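Local coordinates for carboxylase (Deinococcus radiodurans, PDB 5H80), which probably carries out, through its biotin carboxylase domain, the ATP-dependent carboxylation of biotin within a single-chain bacterial carboxylase, at residues A[96-107]-A[120-131]; A[32-40]-A[55-66]. All blocks are in the same frame, centred on the assembly; numbering follows the deposited sequence.

Contact 1. Residues A[96-107]-A[120-131]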
# COMPACT_ATOMS: atom_id res chain seq x y z
N LEU A 96 -31.88 -10.88 -9.34
CA LEU A 96 -32.22 -12.27 -9.02
C LEU A 96 -32.29 -13.17 -10.28
O LEU A 96 -31.88 -14.32 -10.20
CB LEU A 96 -33.49 -12.39 -8.19
CG LEU A 96 -33.27 -11.82 -6.78
CD1 LEU A 96 -34.64 -11.74 -6.12
CD2 LEU A 96 -32.25 -12.55 -5.93
N ARG A 97 -32.67 -12.58 -11.41
CA ARG A 97 -32.64 -13.29 -12.65
C ARG A 97 -31.22 -13.56 -13.09
O ARG A 97 -30.90 -14.68 -13.50
CB ARG A 97 -33.38 -12.55 -13.73
CG ARG A 97 -34.87 -12.69 -13.66
CD ARG A 97 -35.52 -12.23 -14.97
NE ARG A 97 -35.59 -10.78 -15.15
CZ ARG A 97 -36.38 -9.95 -14.45
NH1 ARG A 97 -37.21 -10.40 -13.50
NH2 ARG A 97 -36.39 -8.68 -14.73
N VAL A 98 -30.37 -12.53 -12.97
CA VAL A 98 -28.93 -12.68 -13.29
C VAL A 98 -28.32 -13.77 -12.47
O VAL A 98 -27.46 -14.56 -13.01
CB VAL A 98 -28.10 -11.35 -13.16
CG1 VAL A 98 -26.59 -11.59 -13.42
CG2 VAL A 98 -28.55 -10.36 -14.19
N ALA A 99 -28.66 -13.80 -11.19
CA ALA A 99 -28.03 -14.74 -10.29
C ALA A 99 -28.40 -16.16 -10.66
O ALA A 99 -27.59 -17.08 -10.63
CB ALA A 99 -28.47 -14.44 -8.88
N GLN A 100 -29.70 -16.36 -10.93
CA GLN A 100 -30.21 -17.69 -11.35
C GLN A 100 -29.56 -18.21 -12.61
O GLN A 100 -29.18 -19.37 -12.67
CB GLN A 100 -31.73 -17.58 -11.63
CG GLN A 100 -32.42 -18.91 -11.99
CD GLN A 100 -33.92 -18.76 -12.23
OE1 GLN A 100 -34.74 -19.01 -11.34
NE2 GLN A 100 -34.29 -18.37 -13.45
N GLU A 101 -29.46 -17.33 -13.61
CA GLU A 101 -29.05 -17.59 -14.96
C GLU A 101 -27.57 -17.85 -15.02
O GLU A 101 -27.12 -18.55 -15.88
CB GLU A 101 -29.41 -16.39 -15.81
CG GLU A 101 -30.91 -16.30 -16.01
CD GLU A 101 -31.36 -15.22 -16.95
OE1 GLU A 101 -30.68 -14.96 -17.95
OE2 GLU A 101 -32.43 -14.64 -16.72
N HIS A 102 -26.82 -17.27 -14.09
CA HIS A 102 -25.35 -17.46 -14.04
C HIS A 102 -24.85 -18.21 -12.86
O HIS A 102 -23.62 -18.24 -12.60
CB HIS A 102 -24.68 -16.07 -14.13
CG HIS A 102 -24.96 -15.39 -15.41
ND1 HIS A 102 -26.17 -14.78 -15.65
CD2 HIS A 102 -24.27 -15.31 -16.56
CE1 HIS A 102 -26.18 -14.30 -16.88
NE2 HIS A 102 -25.04 -14.63 -17.45
N ALA A 103 -25.73 -18.99 -12.21
CA ALA A 103 -25.37 -19.89 -11.14
C ALA A 103 -24.52 -19.19 -10.04
O ALA A 103 -23.60 -19.81 -9.47
CB ALA A 103 -24.62 -21.09 -11.70
N ALA A 104 -24.93 -17.99 -9.67
CA ALA A 104 -24.39 -17.38 -8.43
C ALA A 104 -24.89 -18.11 -7.15
O ALA A 104 -25.94 -18.79 -7.17
CB ALA A 104 -24.73 -15.91 -8.45
N THR A 105 -24.05 -18.08 -6.09
CA THR A 105 -24.27 -18.66 -4.80
C THR A 105 -24.41 -17.63 -3.72
O THR A 105 -24.89 -17.89 -2.68
CB THR A 105 -23.07 -19.62 -4.55
OG1 THR A 105 -21.84 -18.85 -4.61
CG2 THR A 105 -23.04 -20.62 -5.67
N HIS A 106 -23.86 -16.43 -3.99
CA HIS A 106 -23.71 -15.36 -3.02
C HIS A 106 -24.03 -14.07 -3.74
O HIS A 106 -23.81 -13.91 -4.95
CB HIS A 106 -22.24 -15.31 -2.45
CG HIS A 106 -21.91 -16.48 -1.62
ND1 HIS A 106 -21.67 -17.70 -2.19
CD2 HIS A 106 -21.75 -16.66 -0.28
CE1 HIS A 106 -21.42 -18.58 -1.25
NE2 HIS A 106 -21.47 -17.98 -0.08
N VAL A 107 -24.54 -13.08 -3.01
CA VAL A 107 -24.82 -11.75 -3.49
C VAL A 107 -24.13 -10.73 -2.54
O VAL A 107 -24.51 -10.59 -1.37
CB VAL A 107 -26.35 -11.36 -3.60
CG1 VAL A 107 -26.52 -9.96 -4.11
CG2 VAL A 107 -27.00 -12.26 -4.64
N PHE A 120 -34.83 -7.42 -0.02
CA PHE A 120 -33.95 -7.90 -1.05
C PHE A 120 -33.13 -9.03 -0.45
O PHE A 120 -33.09 -10.11 -1.05
CB PHE A 120 -33.15 -6.79 -1.73
CG PHE A 120 -32.12 -7.31 -2.70
CD1 PHE A 120 -32.50 -7.94 -3.90
CD2 PHE A 120 -30.76 -7.25 -2.38
CE1 PHE A 120 -31.55 -8.44 -4.76
CE2 PHE A 120 -29.80 -7.77 -3.25
CZ PHE A 120 -30.19 -8.36 -4.42
N ALA A 121 -32.56 -8.83 0.74
CA ALA A 121 -31.87 -9.89 1.45
C ALA A 121 -32.71 -11.18 1.60
O ALA A 121 -32.25 -12.22 1.33
CB ALA A 121 -31.34 -9.42 2.78
N ARG A 122 -33.96 -11.03 2.03
CA ARG A 122 -34.95 -12.10 2.14
C ARG A 122 -35.12 -12.81 0.84
O ARG A 122 -35.06 -14.05 0.84
CB ARG A 122 -36.24 -11.56 2.74
CG ARG A 122 -36.18 -11.36 4.25
CD ARG A 122 -37.60 -11.13 4.85
NE ARG A 122 -37.92 -9.71 4.72
CZ ARG A 122 -37.71 -8.81 5.68
NH1 ARG A 122 -37.30 -9.16 6.91
NH2 ARG A 122 -37.98 -7.55 5.44
N ALA A 123 -35.24 -12.07 -0.25
CA ALA A 123 -35.45 -12.64 -1.54
C ALA A 123 -34.22 -13.41 -2.03
O ALA A 123 -34.33 -14.52 -2.54
CB ALA A 123 -35.86 -11.62 -2.52
N CYS A 124 -33.02 -12.86 -1.76
CA CYS A 124 -31.81 -13.66 -1.96
C CYS A 124 -31.87 -15.05 -1.28
O CYS A 124 -31.72 -16.12 -2.02
CB CYS A 124 -30.57 -12.81 -1.54
SG CYS A 124 -30.15 -11.39 -2.56
N ALA A 125 -32.07 -15.05 0.06
CA ALA A 125 -32.20 -16.17 0.94
C ALA A 125 -33.21 -17.21 0.31
O ALA A 125 -32.88 -18.37 0.05
CB ALA A 125 -32.65 -15.71 2.30
N GLN A 126 -34.37 -16.68 -0.02
CA GLN A 126 -35.42 -17.50 -0.72
C GLN A 126 -34.99 -18.23 -2.03
O GLN A 126 -35.40 -19.39 -2.28
CB GLN A 126 -36.65 -16.60 -0.99
CG GLN A 126 -37.54 -16.50 0.23
CD GLN A 126 -38.24 -17.85 0.45
OE1 GLN A 126 -38.61 -18.50 -0.51
NE2 GLN A 126 -38.38 -18.28 1.71
N ALA A 127 -34.16 -17.56 -2.84
CA ALA A 127 -33.64 -18.05 -4.07
C ALA A 127 -32.35 -18.91 -3.95
O ALA A 127 -31.72 -19.14 -4.94
CB ALA A 127 -33.43 -16.90 -5.06
N GLY A 128 -31.94 -19.29 -2.73
CA GLY A 128 -30.73 -20.07 -2.54
C GLY A 128 -29.47 -19.27 -2.68
O GLY A 128 -28.46 -19.84 -3.06
N LEU A 129 -29.53 -17.98 -2.40
CA LEU A 129 -28.36 -17.09 -2.53
C LEU A 129 -27.99 -16.58 -1.14
O LEU A 129 -28.85 -16.10 -0.40
CB LEU A 129 -28.67 -15.86 -3.36
CG LEU A 129 -29.12 -16.11 -4.79
CD1 LEU A 129 -29.45 -14.95 -5.71
CD2 LEU A 129 -28.03 -16.97 -5.46
N VAL A 130 -26.71 -16.62 -0.78
CA VAL A 130 -26.32 -15.97 0.49
C VAL A 130 -26.03 -14.46 0.28
O VAL A 130 -25.13 -14.08 -0.41
CB VAL A 130 -25.11 -16.69 1.15
CG1 VAL A 130 -24.55 -15.80 2.29
CG2 VAL A 130 -25.50 -18.12 1.57
N PHE A 131 -26.81 -13.60 0.91
CA PHE A 131 -26.57 -12.18 1.01
C PHE A 131 -25.38 -11.89 1.92
O PHE A 131 -25.35 -12.34 3.11
CB PHE A 131 -27.85 -11.57 1.67
CG PHE A 131 -27.89 -10.09 1.66
CD1 PHE A 131 -28.24 -9.33 0.53
CD2 PHE A 131 -27.47 -9.40 2.81
CE1 PHE A 131 -28.28 -7.96 0.54
CE2 PHE A 131 -27.54 -8.04 2.84
CZ PHE A 131 -27.97 -7.29 1.74
O HOH W 1 -25.56 -20.30 -1.63
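L129 pushes its CD1 methyl into the angle between L96, A99 and V107. The tightest of these meetings is with CB of A99, 3.4 Å from L129 CD1, closer than usual van der Waals contact. The leucines L96 and L129 approach at a slant, L96 CD2 lying 3.7 Å from L129 CD1, while L96 CD1 reaches CB of A123 on helix 118-126. With its CG anti to the carbonyl carbon (chi1 -60°), L129 sends its other methyl, CD2, back against the carbonyl oxygen of A104.

V107 spreads its methyls over F120, L129 and C124. CG1, anti to the backbone N (chi1 -180°), arrives at the edge of the F120 ring, 4.0 Å from F120 CZ and close to the ring plane; CG2 packs on L129 CD1 and on the sulfur of C124, which itself sits over one face of F120 near its rim. On the other face of the sheet H106 and V130 run side by side, the imidazole CD2 3.7 Å from V130 CB.

Two parallel-strand bonds join the backbones: V130 N to T105 O and V107 N to V130 O, the latter at 2.8 Å. Water 1 also donates to T105 O and bridges it to G128 O, at the Schellman motif that closes helix 118-126. Side-chain adhesion here is thus essentially apolar, and the directional bonding across it rests on backbone amides and carbonyls.

Contact 2. Residues A[32-40]-A[55-66]. With EDO (1,2-ethanediol), chain E.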
# COMPACT_ATOMS: atom_id res chain seq x y z
N THR A 32 -17.07 -23.90 -5.03
CA THR A 32 -16.43 -22.54 -5.10
C THR A 32 -17.50 -21.47 -5.34
O THR A 32 -18.25 -21.51 -6.38
CB THR A 32 -15.37 -22.40 -6.17
OG1 THR A 32 -15.08 -21.02 -6.39
CG2 THR A 32 -15.82 -22.95 -7.46
N PRO A 33 -17.58 -20.52 -4.43
CA PRO A 33 -18.63 -19.53 -4.62
C PRO A 33 -18.56 -18.73 -5.89
O PRO A 33 -17.50 -18.48 -6.42
CB PRO A 33 -18.50 -18.61 -3.37
CG PRO A 33 -17.72 -19.34 -2.35
CD PRO A 33 -16.94 -20.43 -3.11
N ARG A 34 -19.72 -18.28 -6.39
CA ARG A 34 -19.81 -17.41 -7.49
C ARG A 34 -20.60 -16.26 -7.01
O ARG A 34 -21.84 -16.40 -6.72
CB ARG A 34 -20.54 -18.08 -8.68
CG ARG A 34 -19.74 -19.18 -9.31
CD ARG A 34 -20.59 -19.96 -10.34
NE ARG A 34 -21.11 -19.05 -11.35
CZ ARG A 34 -20.37 -18.58 -12.35
NH1 ARG A 34 -19.09 -18.93 -12.44
NH2 ARG A 34 -20.92 -17.80 -13.28
N VAL A 35 -19.91 -15.14 -6.82
CA VAL A 35 -20.41 -14.00 -6.14
C VAL A 35 -20.97 -12.93 -7.11
O VAL A 35 -20.27 -12.32 -7.98
CB VAL A 35 -19.32 -13.30 -5.26
CG1 VAL A 35 -19.91 -12.07 -4.49
CG2 VAL A 35 -18.66 -14.25 -4.30
N LEU A 36 -22.26 -12.70 -7.01
CA LEU A 36 -22.84 -11.64 -7.82
C LEU A 36 -22.65 -10.36 -7.14
O LEU A 36 -23.10 -10.23 -6.02
CB LEU A 36 -24.33 -11.85 -8.05
CG LEU A 36 -25.20 -10.76 -8.69
CD1 LEU A 36 -24.74 -10.74 -10.10
CD2 LEU A 36 -26.71 -11.11 -8.61
N ILE A 37 -22.03 -9.39 -7.83
CA ILE A 37 -21.67 -8.06 -7.26
C ILE A 37 -22.80 -7.11 -7.68
O ILE A 37 -22.84 -6.59 -8.84
CB ILE A 37 -20.26 -7.62 -7.70
CG1 ILE A 37 -19.24 -8.69 -7.24
CG2 ILE A 37 -19.86 -6.23 -7.20
CD1 ILE A 37 -17.85 -8.39 -7.68
N ALA A 38 -23.80 -6.94 -6.82
CA ALA A 38 -24.95 -6.07 -7.11
C ALA A 38 -24.66 -4.55 -6.87
O ALA A 38 -25.24 -3.94 -6.01
CB ALA A 38 -26.19 -6.50 -6.34
N ASN A 39 -23.73 -4.01 -7.64
CA ASN A 39 -23.20 -2.70 -7.43
C ASN A 39 -22.28 -2.34 -8.64
O ASN A 39 -22.34 -3.02 -9.67
CB ASN A 39 -22.42 -2.56 -6.08
CG ASN A 39 -22.61 -1.19 -5.45
OD1 ASN A 39 -22.40 -0.17 -6.08
ND2 ASN A 39 -23.08 -1.12 -4.23
N ARG A 40 -21.60 -1.20 -8.55
CA ARG A 40 -20.79 -0.71 -9.65
C ARG A 40 -19.67 0.18 -9.19
O ARG A 40 -19.61 0.52 -8.00
CB ARG A 40 -21.75 -0.02 -10.65
CG ARG A 40 -22.65 0.99 -10.01
CD ARG A 40 -22.02 2.33 -9.88
NE ARG A 40 -21.32 2.91 -11.09
CZ ARG A 40 -20.48 3.97 -11.05
NH1 ARG A 40 -19.87 4.45 -12.13
NH2 ARG A 40 -20.24 4.60 -9.89
N GLY A 55 -9.89 -16.99 -4.14
CA GLY A 55 -10.00 -18.00 -5.18
C GLY A 55 -11.44 -18.33 -5.60
O GLY A 55 -11.73 -19.45 -6.10
N TRP A 56 -12.37 -17.39 -5.34
CA TRP A 56 -13.73 -17.49 -5.77
C TRP A 56 -13.92 -16.79 -7.08
O TRP A 56 -12.98 -16.26 -7.67
CB TRP A 56 -14.64 -16.88 -4.70
CG TRP A 56 -14.49 -17.49 -3.22
CD1 TRP A 56 -13.68 -18.54 -2.78
CD2 TRP A 56 -15.23 -17.10 -2.10
NE1 TRP A 56 -13.87 -18.79 -1.43
CE2 TRP A 56 -14.78 -17.88 -0.97
CE3 TRP A 56 -16.22 -16.14 -1.89
CZ2 TRP A 56 -15.34 -17.75 0.27
CZ3 TRP A 56 -16.75 -15.97 -0.65
CH2 TRP A 56 -16.36 -16.80 0.44
N GLN A 57 -15.14 -16.91 -7.60
CA GLN A 57 -15.49 -16.27 -8.86
C GLN A 57 -16.45 -15.16 -8.72
O GLN A 57 -17.27 -15.22 -7.84
CB GLN A 57 -16.05 -17.30 -9.87
CG GLN A 57 -14.99 -18.34 -10.24
CD GLN A 57 -15.61 -19.48 -10.98
OE1 GLN A 57 -16.84 -19.71 -10.91
NE2 GLN A 57 -14.77 -20.21 -11.69
N SER A 58 -16.32 -14.14 -9.60
CA SER A 58 -17.21 -13.03 -9.58
C SER A 58 -18.04 -12.88 -10.84
O SER A 58 -17.58 -13.02 -11.95
CB SER A 58 -16.46 -11.68 -9.33
OG SER A 58 -15.47 -11.37 -10.35
N VAL A 59 -19.26 -12.41 -10.60
CA VAL A 59 -20.16 -12.00 -11.67
C VAL A 59 -20.52 -10.53 -11.41
O VAL A 59 -21.14 -10.22 -10.44
CB VAL A 59 -21.40 -12.95 -11.72
CG1 VAL A 59 -22.37 -12.44 -12.81
CG2 VAL A 59 -20.98 -14.46 -11.80
N ALA A 60 -20.15 -9.65 -12.31
CA ALA A 60 -20.50 -8.21 -12.28
C ALA A 60 -21.76 -7.98 -13.12
O ALA A 60 -22.17 -8.89 -13.94
CB ALA A 60 -19.30 -7.38 -12.76
N VAL A 61 -22.40 -6.84 -12.88
CA VAL A 61 -23.50 -6.38 -13.70
C VAL A 61 -23.16 -4.93 -14.10
O VAL A 61 -22.48 -4.14 -13.35
CB VAL A 61 -24.90 -6.48 -13.02
CG1 VAL A 61 -25.38 -7.94 -12.83
CG2 VAL A 61 -24.96 -5.71 -11.67
N TYR A 62 -23.64 -4.50 -15.24
CA TYR A 62 -23.46 -3.17 -15.71
C TYR A 62 -24.62 -2.65 -16.56
O TYR A 62 -25.29 -3.45 -17.26
CB TYR A 62 -22.13 -2.94 -16.51
CG TYR A 62 -22.01 -3.80 -17.73
CD1 TYR A 62 -22.18 -3.23 -18.97
CD2 TYR A 62 -21.79 -5.23 -17.69
CE1 TYR A 62 -22.20 -3.99 -20.12
CE2 TYR A 62 -21.73 -6.01 -18.90
CZ TYR A 62 -21.92 -5.34 -20.09
OH TYR A 62 -21.93 -6.02 -21.27
N ALA A 63 -24.87 -1.38 -16.42
CA ALA A 63 -25.76 -0.64 -17.31
C ALA A 63 -24.94 -0.11 -18.45
O ALA A 63 -23.73 0.17 -18.28
CB ALA A 63 -26.38 0.51 -16.53
N PRO A 64 -25.52 0.03 -19.69
CA PRO A 64 -24.68 0.55 -20.74
C PRO A 64 -23.89 1.87 -20.58
O PRO A 64 -22.73 2.00 -21.03
CB PRO A 64 -25.66 0.61 -21.98
CG PRO A 64 -26.84 -0.23 -21.60
CD PRO A 64 -26.94 -0.09 -20.11
N ASP A 65 -24.43 2.85 -19.90
CA ASP A 65 -23.74 4.12 -19.60
C ASP A 65 -22.61 3.97 -18.57
O ASP A 65 -21.95 4.90 -18.34
CB ASP A 65 -24.66 5.17 -19.11
CG ASP A 65 -25.18 4.93 -17.71
OD1 ASP A 65 -25.07 3.82 -17.13
OD2 ASP A 65 -25.88 5.87 -17.23
N ASP A 66 -22.44 2.76 -18.07
CA ASP A 66 -21.41 2.40 -17.11
C ASP A 66 -20.43 1.47 -17.74
O ASP A 66 -19.63 0.84 -17.05
CB ASP A 66 -22.08 1.78 -15.87
CG ASP A 66 -21.37 2.12 -14.55
OD1 ASP A 66 -20.52 3.06 -14.55
OD2 ASP A 66 -21.74 1.47 -13.57
C1 EDO E . -13.13 -22.63 -3.12
O1 EDO E . -12.73 -22.31 -4.47
C2 EDO E . -12.12 -21.91 -2.20
O2 EDO E . -12.39 -22.24 -0.82
O HOH W 2 -21.12 -5.48 -10.67
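P33 lays its ring over one face of the W56 indole, CG standing 3.5 Å from the centroid of the six-membered ring and 15° off its normal, a CH-pi contact. Holding CG anti to the carbonyl carbon (chi1 -55°), W56 brings the indole over the proline, and its CE3 edge meets CG2 of V35 at 3.9 Å. A 1,2-ethanediol, probably from the crystallisation liquor, lies at another part of the indole edge. Trimming W56 to an alanine would probably strip P33 of its aromatic cover and leave a gap beside V35.

Beyond this end the strands pair in parallel: Q57 N bonds to P33 O, V35 N to Q57 O, V59 N to V35 O and I37 N to V59 O. On one face the guanidinium of R34 stands almost perpendicular to the amide of Q57 (planes 89° apart), and R34 NH1 donates to Q57 OE1 at 2.8 Å from above the carbonyl plane. The charge of R34 is paired through NH2, in a salt bridge to E77. On the same face L36 CD1 touches V59 CG1, and it also reaches V61 CG1, both at 4.0 Å.

Where the strands diverge, water 2 accepts from V61 N and lies within donating distance of I37 O and N39 O, with more acceptors about it than it has protons. Farther on, R40 grips D66 side-on, NE to OD2 and NH1 to OD1, each at 2.9 Å. Both oxygens are met on their syn sides, and the two planar groups are only modestly tilted against each other; Y418 adds a cation-pi contact to R40. With helix 42-53 linking strands 34-37 and 57-62, this is the first beta-alpha-beta unit of the biotin carboxylase N-terminal domain.

Contacts 1 and 2 build on the same five-stranded parallel sheet, meeting where strand 34-37 runs beside strand 106-108. Contact 2 joins central strands and is largely buried; contact 1 takes in the outermost strand 130-131 and the helices packed near it, and is only partly buried. Their chemistry follows this placing: the 32-40/55-66 pair has a longer ladder of backbone bonds and charged or polar side-chain links, whereas 96-107/120-131 has a short ladder and relies on aliphatic, sulfur and aromatic packing. R34 ties them together, its NH2 probably hydrogen-bonded to H102 O and its backbone N to T105 OG1.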